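Local coordinates for protein beta-galactosidase (Bacteroides thetaiotaomicron, PDB 5MUJ) that probably hydrolyses an arabinofuranosyl linkage in rhamnogalacturonan II, a complex plant pectin whose chain B oligosaccharide it binds in its glycan pocket, at residues M131-S136 with S335-H340; E39-P44 with Q277-V282. One frame throughout, in Å; residues are numbered along the deposited sequence.

Interaction 1 of 2, residues M131-S136 with S335-H340; sequences MEWGGS and SYVIKH
W133 lies across K339 and against V337, where a loop of the five-bladed beta-propeller meets the innermost strand, 331-340, of the blade that joins the chain's first strand, 45-51, to its last three. The loop follows strand 121-126 and is folded at 132-135 into a type II turn, closed by the hydrogen bond from G135 N to E132 O (2.9 Å).

The apolar contact centres on the indole. K339 CB stands over one face of the six-membered ring, 4.0 Å from its centroid and 21° off the normal, a CH-pi contact shifted toward the rim. Further along the same chain, K339 CD passes 3.6 Å from W133 NE1. V337 comes instead at the ring edge, close to its plane, its CG1 3.7 Å from W133 CZ3.

The polar ends converge on one carboxylate outside the pair. With CG opposite the backbone N (chi1 -174°) and every later torsion extended, the lysine runs straight past the indole, and its NZ forms a salt bridge with E40 OE2, the oxygen that also accepts a hydrogen bond from W133 NE1. Y137 OH ties the two backbones together, hydrogen-bonded to both G134 N and K339 N.

Carbonyl contacts finish the junction. G134, at the third turn position, brings its CA within 3.3 Å of K339 O in a nearly straight CA-H...O contact (159° at H). One water spans the gap, donating to K339 O (2.7 Å) and G135 O (2.9 Å), and lies in the H340 ring plane, 3.2 Å from ND1.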
loop_
_atom_site.group_PDB
_atom_site.type_symbol
_atom_site.label_atom_id
_atom_site.label_comp_id
_atom_site.label_asym_id
_atom_site.label_seq_id
_atom_site.Cartn_x
_atom_site.Cartn_y
_atom_site.Cartn_z
HETATM N N MSE A 131 -13.939 5.356 0.530
HETATM C CA MSE A 131 -13.247 5.271 1.823
HETATM C C MSE A 131 -14.117 4.793 2.949
HETATM O O MSE A 131 -13.623 4.530 4.043
HETATM C CB MSE A 131 -12.755 6.653 2.229
HETATM C CG MSE A 131 -11.643 7.090 1.312
HETATM SE SE MSE A 131 -11.217 8.937 1.786
HETATM C CE MSE A 131 -10.172 8.581 3.413
ATOM N N GLU A 132 -15.418 4.709 2.713
ATOM C CA GLU A 132 -16.346 4.277 3.773
ATOM C C GLU A 132 -16.010 2.869 4.318
ATOM O O GLU A 132 -16.087 1.868 3.580
ATOM C CB GLU A 132 -17.790 4.349 3.304
ATOM C CG GLU A 132 -18.754 3.848 4.388
ATOM C CD GLU A 132 -20.183 4.315 4.231
ATOM O OE1 GLU A 132 -20.694 4.309 3.083
ATOM O OE2 GLU A 132 -20.800 4.664 5.271
ATOM N N TRP A 133 -15.636 2.808 5.595
ATOM C CA TRP A 133 -15.476 1.541 6.318
ATOM C C TRP A 133 -16.749 0.686 6.197
ATOM O O TRP A 133 -17.846 1.103 6.555
ATOM C CB TRP A 133 -15.164 1.775 7.795
ATOM C CG TRP A 133 -15.082 0.498 8.615
ATOM C CD1 TRP A 133 -16.008 0.049 9.502
ATOM C CD2 TRP A 133 -14.021 -0.477 8.615
ATOM N NE1 TRP A 133 -15.595 -1.115 10.065
ATOM C CE2 TRP A 133 -14.403 -1.491 9.523
ATOM C CE3 TRP A 133 -12.815 -0.608 7.923
ATOM C CZ2 TRP A 133 -13.611 -2.584 9.785
ATOM C CZ3 TRP A 133 -12.017 -1.691 8.176
ATOM C CH2 TRP A 133 -12.433 -2.691 9.099
ATOM N N GLY A 134 -16.563 -0.499 5.659
ATOM C CA GLY A 134 -17.676 -1.407 5.396
ATOM C C GLY A 134 -18.658 -0.961 4.315
ATOM O O GLY A 134 -19.804 -1.402 4.275
ATOM N N GLY A 135 -18.211 -0.102 3.411
ATOM C CA GLY A 135 -19.072 0.440 2.378
ATOM C C GLY A 135 -18.936 -0.325 1.077
ATOM O O GLY A 135 -18.696 -1.543 1.077
ATOM N N SER A 136 -19.055 0.390 -0.036
ATOM C CA SER A 136 -19.152 -0.249 -1.338
ATOM C C SER A 136 -17.876 -0.945 -1.787
ATOM O O SER A 136 -17.939 -1.922 -2.517
ATOM C CB SER A 136 -19.581 0.753 -2.389
ATOM O OG SER A 136 -18.514 1.615 -2.697
ATOM N N SER A 335 -0.918 -3.237 4.352
ATOM C CA SER A 335 -2.359 -3.484 4.580
ATOM C C SER A 335 -3.257 -3.101 3.443
ATOM O O SER A 335 -3.076 -2.104 2.745
ATOM C CB SER A 335 -2.840 -2.686 5.803
ATOM O OG SER A 335 -2.099 -3.028 6.959
ATOM N N TYR A 336 -4.275 -3.936 3.262
ATOM C CA TYR A 336 -5.529 -3.502 2.681
ATOM C C TYR A 336 -6.656 -4.247 3.397
ATOM O O TYR A 336 -6.584 -5.448 3.557
ATOM C CB TYR A 336 -5.565 -3.727 1.167
ATOM C CG TYR A 336 -6.345 -2.669 0.474
ATOM C CD1 TYR A 336 -7.739 -2.728 0.402
ATOM C CD2 TYR A 336 -5.699 -1.521 -0.063
ATOM C CE1 TYR A 336 -8.468 -1.720 -0.184
ATOM C CE2 TYR A 336 -6.432 -0.520 -0.670
ATOM C CZ TYR A 336 -7.818 -0.621 -0.733
ATOM O OH TYR A 336 -8.595 0.345 -1.335
ATOM N N VAL A 337 -7.666 -3.515 3.854
ATOM C CA VAL A 337 -8.672 -4.046 4.762
ATOM C C VAL A 337 -10.085 -3.872 4.173
ATOM O O VAL A 337 -10.498 -2.779 3.754
ATOM C CB VAL A 337 -8.562 -3.396 6.163
ATOM C CG1 VAL A 337 -9.445 -4.108 7.180
ATOM C CG2 VAL A 337 -7.132 -3.425 6.667
ATOM N N ILE A 338 -10.841 -4.963 4.130
ATOM C CA ILE A 338 -12.192 -4.914 3.634
ATOM C C ILE A 338 -13.062 -5.386 4.780
ATOM O O ILE A 338 -12.785 -6.446 5.335
ATOM C CB ILE A 338 -12.396 -5.889 2.449
ATOM C CG1 ILE A 338 -11.490 -5.543 1.259
ATOM C CG2 ILE A 338 -13.846 -5.898 2.012
ATOM C CD1 ILE A 338 -11.789 -4.221 0.572
ATOM N N LYS A 339 -14.074 -4.608 5.153
ATOM C CA LYS A 339 -15.184 -5.160 5.934
ATOM C C LYS A 339 -16.401 -5.410 5.035
ATOM O O LYS A 339 -16.982 -4.496 4.474
ATOM C CB LYS A 339 -15.571 -4.279 7.123
ATOM C CG LYS A 339 -16.624 -4.966 7.989
ATOM C CD LYS A 339 -16.929 -4.320 9.313
ATOM C CE LYS A 339 -17.932 -5.190 10.071
ATOM N NZ LYS A 339 -18.284 -4.592 11.366
ATOM N N HIS A 340 -16.835 -6.670 4.975
ATOM C CA HIS A 340 -17.964 -7.053 4.132
ATOM C C HIS A 340 -18.766 -8.140 4.820
ATOM O O HIS A 340 -18.179 -9.084 5.349
ATOM C CB HIS A 340 -17.459 -7.534 2.781
ATOM C CG HIS A 340 -18.553 -7.915 1.825
ATOM N ND1 HIS A 340 -19.333 -6.980 1.178
ATOM C CD2 HIS A 340 -18.993 -9.127 1.413
ATOM C CE1 HIS A 340 -20.203 -7.603 0.400
ATOM N NE2 HIS A 340 -20.032 -8.906 0.542
HETATM O O HOH W 1 -18.644 -4.140 2.376
#

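Interaction 2 of 2, residues E39-P44 with Q277-V282; sequences EEVKTP and QKMGDV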
loop_
_atom_site.group_PDB
_atom_site.type_symbol
_atom_site.label_atom_id
_atom_site.label_comp_id
_atom_site.label_asym_id
_atom_site.label_seq_id
_atom_site.Cartn_x
_atom_site.Cartn_y
_atom_site.Cartn_z
ATOM N N GLU A 39 -11.191 -3.115 18.347
ATOM C CA GLU A 39 -12.131 -4.229 18.414
ATOM C C GLU A 39 -12.862 -4.343 17.080
ATOM O O GLU A 39 -13.113 -5.439 16.611
ATOM C CB GLU A 39 -13.095 -3.995 19.553
ATOM C CG GLU A 39 -12.496 -4.091 20.939
ATOM C CD GLU A 39 -11.675 -5.344 21.248
ATOM O OE1 GLU A 39 -11.949 -6.445 20.713
ATOM O OE2 GLU A 39 -10.766 -5.251 22.098
ATOM N N GLU A 40 -13.177 -3.213 16.456
ATOM C CA GLU A 40 -13.850 -3.197 15.143
ATOM C C GLU A 40 -12.993 -3.748 13.993
ATOM O O GLU A 40 -13.522 -4.385 13.083
ATOM C CB GLU A 40 -14.321 -1.763 14.834
ATOM C CG GLU A 40 -15.072 -1.541 13.517
ATOM C CD GLU A 40 -16.419 -2.247 13.426
ATOM O OE1 GLU A 40 -16.983 -2.636 14.473
ATOM O OE2 GLU A 40 -16.909 -2.365 12.282
ATOM N N VAL A 41 -11.677 -3.472 14.006
ATOM C CA VAL A 41 -10.821 -3.821 12.844
ATOM C C VAL A 41 -9.969 -5.079 13.000
ATOM O O VAL A 41 -9.344 -5.523 12.039
ATOM C CB VAL A 41 -9.918 -2.636 12.419
ATOM C CG1 VAL A 41 -10.769 -1.395 12.232
ATOM C CG2 VAL A 41 -8.823 -2.418 13.439
ATOM N N LYS A 42 -9.957 -5.684 14.184
ATOM C CA LYS A 42 -9.021 -6.775 14.424
ATOM C C LYS A 42 -9.371 -8.020 13.612
ATOM O O LYS A 42 -10.552 -8.284 13.348
ATOM C CB LYS A 42 -8.880 -7.112 15.910
ATOM C CG LYS A 42 -10.171 -7.627 16.548
ATOM C CD LYS A 42 -10.024 -7.856 18.047
ATOM C CE LYS A 42 -11.161 -8.721 18.597
ATOM N NZ LYS A 42 -10.980 -9.026 20.037
ATOM N N THR A 43 -8.330 -8.774 13.292
ATOM C CA THR A 43 -8.379 -10.000 12.533
ATOM C C THR A 43 -7.434 -11.045 13.116
ATOM O O THR A 43 -6.303 -11.198 12.668
ATOM C CB THR A 43 -8.026 -9.737 11.080
ATOM O OG1 THR A 43 -6.717 -9.111 11.013
ATOM C CG2 THR A 43 -9.095 -8.903 10.448
ATOM N N PRO A 44 -7.883 -11.766 14.161
ATOM C CA PRO A 44 -7.036 -12.751 14.827
ATOM C C PRO A 44 -6.697 -14.030 14.042
ATOM O O PRO A 44 -5.725 -14.712 14.397
ATOM C CB PRO A 44 -7.879 -13.135 16.063
ATOM C CG PRO A 44 -8.767 -11.969 16.295
ATOM C CD PRO A 44 -9.125 -11.528 14.919
ATOM N N GLN A 277 -9.407 4.600 5.820
ATOM C CA GLN A 277 -10.854 4.480 5.702
ATOM C C GLN A 277 -11.539 5.391 6.706
ATOM O O GLN A 277 -10.961 5.741 7.729
ATOM C CB GLN A 277 -11.261 3.024 5.911
ATOM C CG GLN A 277 -10.762 2.177 4.756
ATOM C CD GLN A 277 -11.303 0.786 4.767
ATOM O OE1 GLN A 277 -12.524 0.579 4.836
ATOM N NE2 GLN A 277 -10.395 -0.189 4.680
ATOM N N LYS A 278 -12.744 5.826 6.374
ATOM C CA LYS A 278 -13.510 6.715 7.221
ATOM C C LYS A 278 -14.556 5.861 7.937
ATOM O O LYS A 278 -15.282 5.103 7.292
ATOM C CB LYS A 278 -14.155 7.813 6.391
ATOM C CG LYS A 278 -14.474 9.064 7.201
ATOM C CD LYS A 278 -15.253 10.086 6.385
ATOM C CE LYS A 278 -16.078 11.001 7.268
ATOM N NZ LYS A 278 -16.498 12.215 6.526
HETATM N N MSE A 279 -14.557 5.944 9.266
HETATM C CA MSE A 279 -15.456 5.197 10.109
HETATM C C MSE A 279 -16.146 6.184 11.000
HETATM O O MSE A 279 -15.630 6.574 12.062
HETATM C CB MSE A 279 -14.576 4.178 10.804
HETATM C CG MSE A 279 -15.376 3.233 11.660
HETATM SE SE MSE A 279 -14.073 2.370 12.836
HETATM C CE MSE A 279 -13.146 1.183 11.572
ATOM N N GLY A 280 -17.319 6.614 10.546
ATOM C CA GLY A 280 -18.135 7.587 11.241
ATOM C C GLY A 280 -17.543 8.954 11.012
ATOM O O GLY A 280 -17.362 9.369 9.863
ATOM N N ASP A 281 -17.221 9.639 12.108
ATOM C CA ASP A 281 -16.531 10.934 12.050
ATOM C C ASP A 281 -15.008 10.823 12.166
ATOM O O ASP A 281 -14.324 11.851 12.170
ATOM C CB ASP A 281 -17.105 11.921 13.093
ATOM C CG ASP A 281 -16.983 11.427 14.549
ATOM O OD1 ASP A 281 -16.447 10.325 14.809
ATOM O OD2 ASP A 281 -17.452 12.156 15.451
ATOM N N VAL A 282 -14.464 9.610 12.253
ATOM C CA VAL A 282 -13.017 9.417 12.389
ATOM C C VAL A 282 -12.373 8.699 11.182
ATOM O O VAL A 282 -12.974 7.825 10.566
ATOM C CB VAL A 282 -12.653 8.738 13.740
ATOM C CG1 VAL A 282 -12.886 7.236 13.697
ATOM C CG2 VAL A 282 -11.208 9.055 14.168
#
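The methyl end of selenomethionine M279 reaches into the angle between V41 and E40, its CE 3.6 Å from V41 CG1 and 3.9 Å from E40 CG. The three side chains meet at slants rather than lying alongside one another. M279 runs extended from its strand as far as SE and then turns (chi3 -72°), which swings CE toward the valine; SE itself remains beside the glutamate, 4.1 Å from E40 CG. E40 presents its methylene flank to the selenomethionine, and the bend at chi2 (65°) turns the carboxylate toward K339, its salt-bridge partner. The indole of W133 packs on both M279 and V41, and F286 also touches V41.

In the beta-propeller this is where the last turn of helix 31-41, just before the chain enters strand 45-51, leans on the end of innermost strand 270-279. M279 starts the tight hairpin to strand 282-290, a type II' turn with G280 at positive phi (77°). The two backbone hydrogen bonds of the hairpin are unequal: M279 N to V282 O is 2.8 Å, V282 N to M279 O 3.3 Å.

Just past the helix end, the K42 side chain runs extended beyond its first torsion, and its NZ makes a 2.8 Å salt bridge to E39 OE1, arriving on the syn lone pair of that oxygen.

How the interactions relate
Both contacts are partly buried, each with one buried residue among those touching, V337 and V41; interaction 1 lies about 14 Å and interaction 2 about 17 Å from the chain's centre, measured from contact centres. Interaction 1 is larger and more varied, combining an aromatic face, a water and carbonyl contacts; interaction 2 is small and purely apolar across its segments. They are neighbours, about 9 Å apart between centres, and E40 of interaction 2 serves both polar ends of interaction 1. V337 O probably accepts a hydrogen bond from Q277 NE2 (2.8 Å), joining innermost strands 331-340 and 270-279 of adjacent blades, while backbone hydrogen bonds of K278 with M131 and W133 hold loop 131-136 beside strand 270-279.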